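Local coordinates for protein toluene, o-xylene monooxygenase oxygenase subunit (PDB 2INC) that forms part of the oxygenase component of toluene/o-xylene monooxygenase, which probably uses dioxygen to hydroxylate aromatic hydrocarbons, at residues B[122-127]-B[225-230]; B[127-132]-B[157-162]. One frame throughout, in Å; residues are numbered along the deposited sequence.

Contact 1 (B[122-127]-B[225-230]); sequences RYLFHA and EALLQQ
The CD2 methyl of Leu-227 packs against both Leu-124 and Phe-125: it meets CD2 of Leu-124 at 3.9 Å and lies 4.0 Å from CE2 of Phe-125, so one methyl takes part in two of the three closest side-chain pairs. The CB of Leu-124 points toward segment 225-230, whereas Phe-125 gets there by its length: with CG anti to the carbonyl carbon (chi1 -66°), the ring reaches across and its CZ also comes to 4.3 Å from CD2 of Leu-228. The axes of the two segments come no closer than 12.5 Å, their directions 116° apart, and side chains alone bridge the gap. Among the backbone bonds, Gln-230 N reaches Glu-225 O, a pi-type turn that widens helix 208-237 at 225-230, where it bears Leu-227 and Leu-228. Polar chemistry lies elsewhere: Arg-122 NH2 donates to Tyr-123 OH at 3.1 Å, 28° out of the guanidinium plane, while its NH1 is in a salt bridge with Glu-182. Helix 190-202 covers the leucine pair through Trp-192, and Trp-158 of helix 142-172 meets the Phe-125 ring edge-to-face, so the contact joins helices 121-138 and 208-237 within a buried all-helical bundle.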
loop_
_atom_site.group_PDB
_atom_site.type_symbol
_atom_site.label_atom_id
_atom_site.label_comp_id
_atom_site.label_asym_id
_atom_site.label_seq_id
_atom_site.Cartn_x
_atom_site.Cartn_y
_atom_site.Cartn_z
ATOM N N ARG B 122 17.686 21.338 24.175
ATOM C CA ARG B 122 17.019 20.045 24.318
ATOM C C ARG B 122 16.061 20.086 25.538
ATOM O O ARG B 122 14.979 19.479 25.515
ATOM C CB ARG B 122 18.011 18.873 24.361
ATOM C CG ARG B 122 18.700 18.611 25.710
ATOM C CD ARG B 122 19.378 17.247 25.653
ATOM N NE ARG B 122 20.121 16.998 26.906
ATOM C CZ ARG B 122 21.401 17.254 27.043
ATOM N NH1 ARG B 122 22.082 17.704 25.987
ATOM N NH2 ARG B 122 22.009 17.005 28.195
ATOM N N TYR B 123 16.448 20.820 26.586
ATOM C CA TYR B 123 15.574 20.975 27.768
ATOM C C TYR B 123 14.351 21.818 27.406
ATOM O O TYR B 123 13.196 21.464 27.684
ATOM C CB TYR B 123 16.374 21.525 28.985
ATOM C CG TYR B 123 17.396 20.492 29.414
ATOM C CD1 TYR B 123 17.013 19.433 30.223
ATOM C CD2 TYR B 123 18.723 20.538 28.974
ATOM C CE1 TYR B 123 17.900 18.448 30.585
ATOM C CE2 TYR B 123 19.638 19.485 29.343
ATOM C CZ TYR B 123 19.205 18.485 30.139
ATOM O OH TYR B 123 20.030 17.414 30.527
ATOM N N LEU B 124 14.567 22.931 26.773
ATOM C CA LEU B 124 13.454 23.795 26.515
ATOM C C LEU B 124 12.442 23.104 25.558
ATOM O O LEU B 124 11.251 23.181 25.787
ATOM C CB LEU B 124 13.951 25.106 25.930
ATOM C CG LEU B 124 12.838 26.093 25.589
ATOM C CD1 LEU B 124 11.789 26.293 26.749
ATOM C CD2 LEU B 124 13.515 27.450 25.326
ATOM N N PHE B 125 12.915 22.411 24.530
ATOM C CA PHE B 125 12.002 21.770 23.564
ATOM C C PHE B 125 11.268 20.617 24.218
ATOM O O PHE B 125 10.081 20.420 23.932
ATOM C CB PHE B 125 12.745 21.271 22.280
ATOM C CG PHE B 125 13.328 22.377 21.426
ATOM C CD1 PHE B 125 14.406 22.097 20.555
ATOM C CD2 PHE B 125 12.825 23.664 21.451
ATOM C CE1 PHE B 125 14.975 23.066 19.744
ATOM C CE2 PHE B 125 13.391 24.671 20.652
ATOM C CZ PHE B 125 14.466 24.374 19.786
ATOM N N HIS B 126 11.943 19.866 25.109
ATOM C CA HIS B 126 11.231 18.833 25.841
ATOM C C HIS B 126 10.184 19.429 26.802
ATOM O O HIS B 126 9.089 18.903 26.892
ATOM C CB HIS B 126 12.169 17.910 26.618
ATOM C CG HIS B 126 11.445 16.744 27.233
ATOM N ND1 HIS B 126 10.855 15.756 26.478
ATOM C CD2 HIS B 126 11.135 16.471 28.519
ATOM C CE1 HIS B 126 10.248 14.892 27.277
ATOM N NE2 HIS B 126 10.421 15.295 28.526
ATOM N N ALA B 127 10.478 20.569 27.421
ATOM C CA ALA B 127 9.496 21.258 28.274
ATOM C C ALA B 127 8.296 21.699 27.429
ATOM O O ALA B 127 7.173 21.618 27.888
ATOM C CB ALA B 127 10.143 22.476 28.954
ATOM N N GLU B 225 10.891 32.821 18.374
ATOM C CA GLU B 225 11.599 34.030 17.911
ATOM C C GLU B 225 13.040 34.095 18.427
ATOM O O GLU B 225 13.961 34.371 17.666
ATOM C CB GLU B 225 10.782 35.311 18.156
ATOM C CG GLU B 225 9.466 35.397 17.319
ATOM C CD GLU B 225 9.596 35.088 15.801
ATOM O OE1 GLU B 225 10.493 35.663 15.126
ATOM O OE2 GLU B 225 8.778 34.284 15.259
ATOM N N ALA B 226 13.263 33.740 19.679
ATOM C CA ALA B 226 14.625 33.700 20.187
ATOM C C ALA B 226 15.482 32.597 19.566
ATOM O O ALA B 226 16.575 32.846 19.015
ATOM C CB ALA B 226 14.617 33.604 21.739
ATOM N N LEU B 227 14.984 31.371 19.638
ATOM C CA LEU B 227 15.788 30.204 19.330
ATOM C C LEU B 227 15.739 29.816 17.880
ATOM O O LEU B 227 16.671 29.227 17.380
ATOM C CB LEU B 227 15.357 29.016 20.181
ATOM C CG LEU B 227 16.025 28.917 21.543
ATOM C CD1 LEU B 227 15.555 30.027 22.521
ATOM C CD2 LEU B 227 15.715 27.582 22.113
ATOM N N LEU B 228 14.669 30.111 17.162
ATOM C CA LEU B 228 14.687 29.690 15.769
ATOM C C LEU B 228 15.042 30.906 14.934
ATOM O O LEU B 228 16.036 30.889 14.204
ATOM C CB LEU B 228 13.349 29.057 15.333
ATOM C CG LEU B 228 12.832 27.885 16.162
ATOM C CD1 LEU B 228 11.520 27.341 15.559
ATOM C CD2 LEU B 228 13.886 26.787 16.286
ATOM N N GLN B 229 14.271 31.968 15.090
ATOM C CA GLN B 229 14.493 33.144 14.293
ATOM C C GLN B 229 15.858 33.811 14.542
ATOM O O GLN B 229 16.644 33.930 13.613
ATOM C CB GLN B 229 13.346 34.122 14.439
ATOM C CG GLN B 229 13.341 35.209 13.382
ATOM C CD GLN B 229 13.134 34.674 12.001
ATOM O OE1 GLN B 229 12.377 33.729 11.792
ATOM N NE2 GLN B 229 13.789 35.277 11.040
ATOM N N GLN B 230 16.143 34.225 15.775
ATOM C CA GLN B 230 17.292 35.086 16.016
ATOM C C GLN B 230 18.559 34.250 16.020
ATOM O O GLN B 230 19.559 34.623 15.409
ATOM C CB GLN B 230 17.132 35.846 17.344
ATOM C CG GLN B 230 16.003 36.896 17.331
ATOM C CD GLN B 230 16.202 37.945 16.286
ATOM O OE1 GLN B 230 17.299 38.469 16.151
ATOM N NE2 GLN B 230 15.162 38.238 15.501
#

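Contact 2 (B[127-132]-B[157-162]); sequences ALQMGS and RWLTHT
Gln-129 and Leu-159 mark the nearest approach of the two helical backbones, their CA atoms 8.6 Å apart, and the chain runs in roughly opposite directions through 127-132 and 157-162. At this spacing the contact rests on two separate side-chain pairs. In the first, CD1 of Leu-128 touches CZ3 of Trp-158 at 4.2 Å, at the six-membered end of the indole. Trp-158 has CG anti to the carbonyl carbon (chi1 -57°), and this swings the ring system toward the leucine. In the second, the extended Gln-129 chain brings OE1 to 3.4 Å from the CD2 methyl of Leu-159. That oxygen also receives a weak hydrogen bond from His-126 ND1, while NE2 is bound by polar side chains of another protein chain. Along the helix, the Trp-158 carbonyl oxygen is gripped twice by Thr-162: OG1 donates at 2.8 Å from 37° above the carbonyl plane, and the backbone N arrives from the opposite face. Asp-253 accepts from Trp-158 NE1 and pairs with Arg-157. The chemistry implies a mixed interface: one pair is apolar, the other sets an amide oxygen against a methyl without a hydrogen bond between them, and partners beyond the two segments hold the buried indole and amide in orientation.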
loop_
_atom_site.group_PDB
_atom_site.type_symbol
_atom_site.label_atom_id
_atom_site.label_comp_id
_atom_site.label_asym_id
_atom_site.label_seq_id
_atom_site.Cartn_x
_atom_site.Cartn_y
_atom_site.Cartn_z
ATOM N N ALA B 127 10.478 20.569 27.421
ATOM C CA ALA B 127 9.496 21.258 28.274
ATOM C C ALA B 127 8.296 21.699 27.429
ATOM O O ALA B 127 7.173 21.618 27.888
ATOM C CB ALA B 127 10.143 22.476 28.954
ATOM N N LEU B 128 8.517 22.077 26.177
ATOM C CA LEU B 128 7.383 22.403 25.307
ATOM C C LEU B 128 6.569 21.159 24.956
ATOM O O LEU B 128 5.316 21.231 24.822
ATOM C CB LEU B 128 7.869 23.086 24.024
ATOM C CG LEU B 128 8.462 24.492 24.140
ATOM C CD1 LEU B 128 8.894 24.920 22.727
ATOM C CD2 LEU B 128 7.442 25.443 24.721
ATOM N N GLN B 129 7.261 20.051 24.706
ATOM C CA GLN B 129 6.650 18.744 24.459
ATOM C C GLN B 129 5.734 18.405 25.612
ATOM O O GLN B 129 4.617 17.997 25.425
ATOM C CB GLN B 129 7.772 17.710 24.361
ATOM C CG GLN B 129 7.314 16.261 24.060
ATOM C CD GLN B 129 8.497 15.358 23.967
ATOM O OE1 GLN B 129 9.618 15.842 23.780
ATOM N NE2 GLN B 129 8.278 14.032 24.143
ATOM N N MET B 130 6.216 18.563 26.834
ATOM C CA MET B 130 5.384 18.349 28.004
ATOM C C MET B 130 4.203 19.314 28.096
ATOM O O MET B 130 3.074 18.923 28.455
ATOM C CB MET B 130 6.240 18.524 29.256
ATOM C CG MET B 130 7.264 17.412 29.390
ATOM S SD MET B 130 8.426 17.894 30.715
ATOM C CE MET B 130 7.403 17.760 32.195
ATOM N N GLY B 131 4.465 20.580 27.792
ATOM C CA GLY B 131 3.415 21.632 27.760
ATOM C C GLY B 131 2.291 21.299 26.836
ATOM O O GLY B 131 1.112 21.307 27.227
ATOM N N SER B 132 2.622 20.983 25.593
ATOM C CA SER B 132 1.584 20.681 24.625
ATOM C C SER B 132 0.877 19.339 24.849
ATOM O O SER B 132 -0.314 19.188 24.495
ATOM C CB SER B 132 2.120 20.796 23.168
ATOM O OG SER B 132 3.156 19.834 22.985
ATOM N N ARG B 157 10.117 16.094 17.738
ATOM C CA ARG B 157 10.947 16.151 16.540
ATOM C C ARG B 157 12.062 17.175 16.771
ATOM O O ARG B 157 13.228 16.901 16.460
ATOM C CB ARG B 157 10.059 16.616 15.392
ATOM C CG ARG B 157 10.790 16.634 14.052
ATOM C CD ARG B 157 10.020 17.428 13.076
ATOM N NE ARG B 157 10.733 17.452 11.773
ATOM C CZ ARG B 157 10.690 18.449 10.880
ATOM N NH1 ARG B 157 11.408 18.350 9.752
ATOM N NH2 ARG B 157 9.958 19.534 11.074
ATOM N N TRP B 158 11.742 18.347 17.341
ATOM C CA TRP B 158 12.797 19.360 17.517
ATOM C C TRP B 158 13.828 18.893 18.542
ATOM O O TRP B 158 15.060 19.033 18.351
ATOM C CB TRP B 158 12.226 20.706 17.968
ATOM C CG TRP B 158 11.225 21.315 17.146
ATOM C CD1 TRP B 158 10.824 20.940 15.892
ATOM C CD2 TRP B 158 10.475 22.490 17.477
ATOM N NE1 TRP B 158 9.844 21.815 15.434
ATOM C CE2 TRP B 158 9.596 22.743 16.410
ATOM C CE3 TRP B 158 10.404 23.324 18.626
ATOM C CZ2 TRP B 158 8.711 23.807 16.412
ATOM C CZ3 TRP B 158 9.502 24.382 18.630
ATOM C CH2 TRP B 158 8.664 24.616 17.522
ATOM N N LEU B 159 13.350 18.335 19.654
ATOM C CA LEU B 159 14.251 17.733 20.630
ATOM C C LEU B 159 15.167 16.715 19.935
ATOM O O LEU B 159 16.377 16.697 20.198
ATOM C CB LEU B 159 13.478 17.057 21.775
ATOM C CG LEU B 159 14.103 15.982 22.680
ATOM C CD1 LEU B 159 15.198 16.596 23.517
ATOM C CD2 LEU B 159 13.022 15.444 23.584
ATOM N N THR B 160 14.599 15.895 19.044
ATOM C CA THR B 160 15.358 14.805 18.431
ATOM C C THR B 160 16.472 15.360 17.506
ATOM O O THR B 160 17.625 14.876 17.548
ATOM C CB THR B 160 14.388 13.834 17.748
ATOM O OG1 THR B 160 13.468 13.312 18.743
ATOM C CG2 THR B 160 15.109 12.701 17.044
ATOM N N HIS B 161 16.159 16.375 16.708
ATOM C CA HIS B 161 17.172 17.045 15.868
ATOM C C HIS B 161 18.289 17.548 16.764
ATOM O O HIS B 161 19.488 17.428 16.440
ATOM C CB HIS B 161 16.640 18.330 15.181
ATOM C CG HIS B 161 15.513 18.144 14.209
ATOM N ND1 HIS B 161 15.361 17.019 13.413
ATOM C CD2 HIS B 161 14.540 19.016 13.821
ATOM C CE1 HIS B 161 14.335 17.202 12.592
ATOM N NE2 HIS B 161 13.820 18.401 12.823
ATOM N N THR B 162 17.919 18.203 17.863
ATOM C CA THR B 162 18.887 18.819 18.759
ATOM C C THR B 162 19.768 17.728 19.404
ATOM O O THR B 162 20.970 17.862 19.463
ATOM C CB THR B 162 18.156 19.620 19.904
ATOM O OG1 THR B 162 17.209 20.503 19.301
ATOM C CG2 THR B 162 19.164 20.459 20.658
#

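Overall arrangement
Both contacts draw on helix 121-138 and share Ala-127, so one helix packs successively against helix 208-237 in contact 1 and helix 142-172 in contact 2. Their centres are about 9 Å apart and they touch directly: CE1 of Phe-125 lies 3.4 Å from OG1 of Thr-162, and Arg-122 O lies 3.5 Å from CD1 of Leu-159. In sequence, the 25-residue separation of contact 2 falls within the 98-residue span of contact 1, the nearer pairing in sequence enclosed by the more distant one. In hydroxylases of this family the diiron centre belongs to the larger alpha subunit; this chain is probably the smaller partner subunit, and both contacts are buried helix packing.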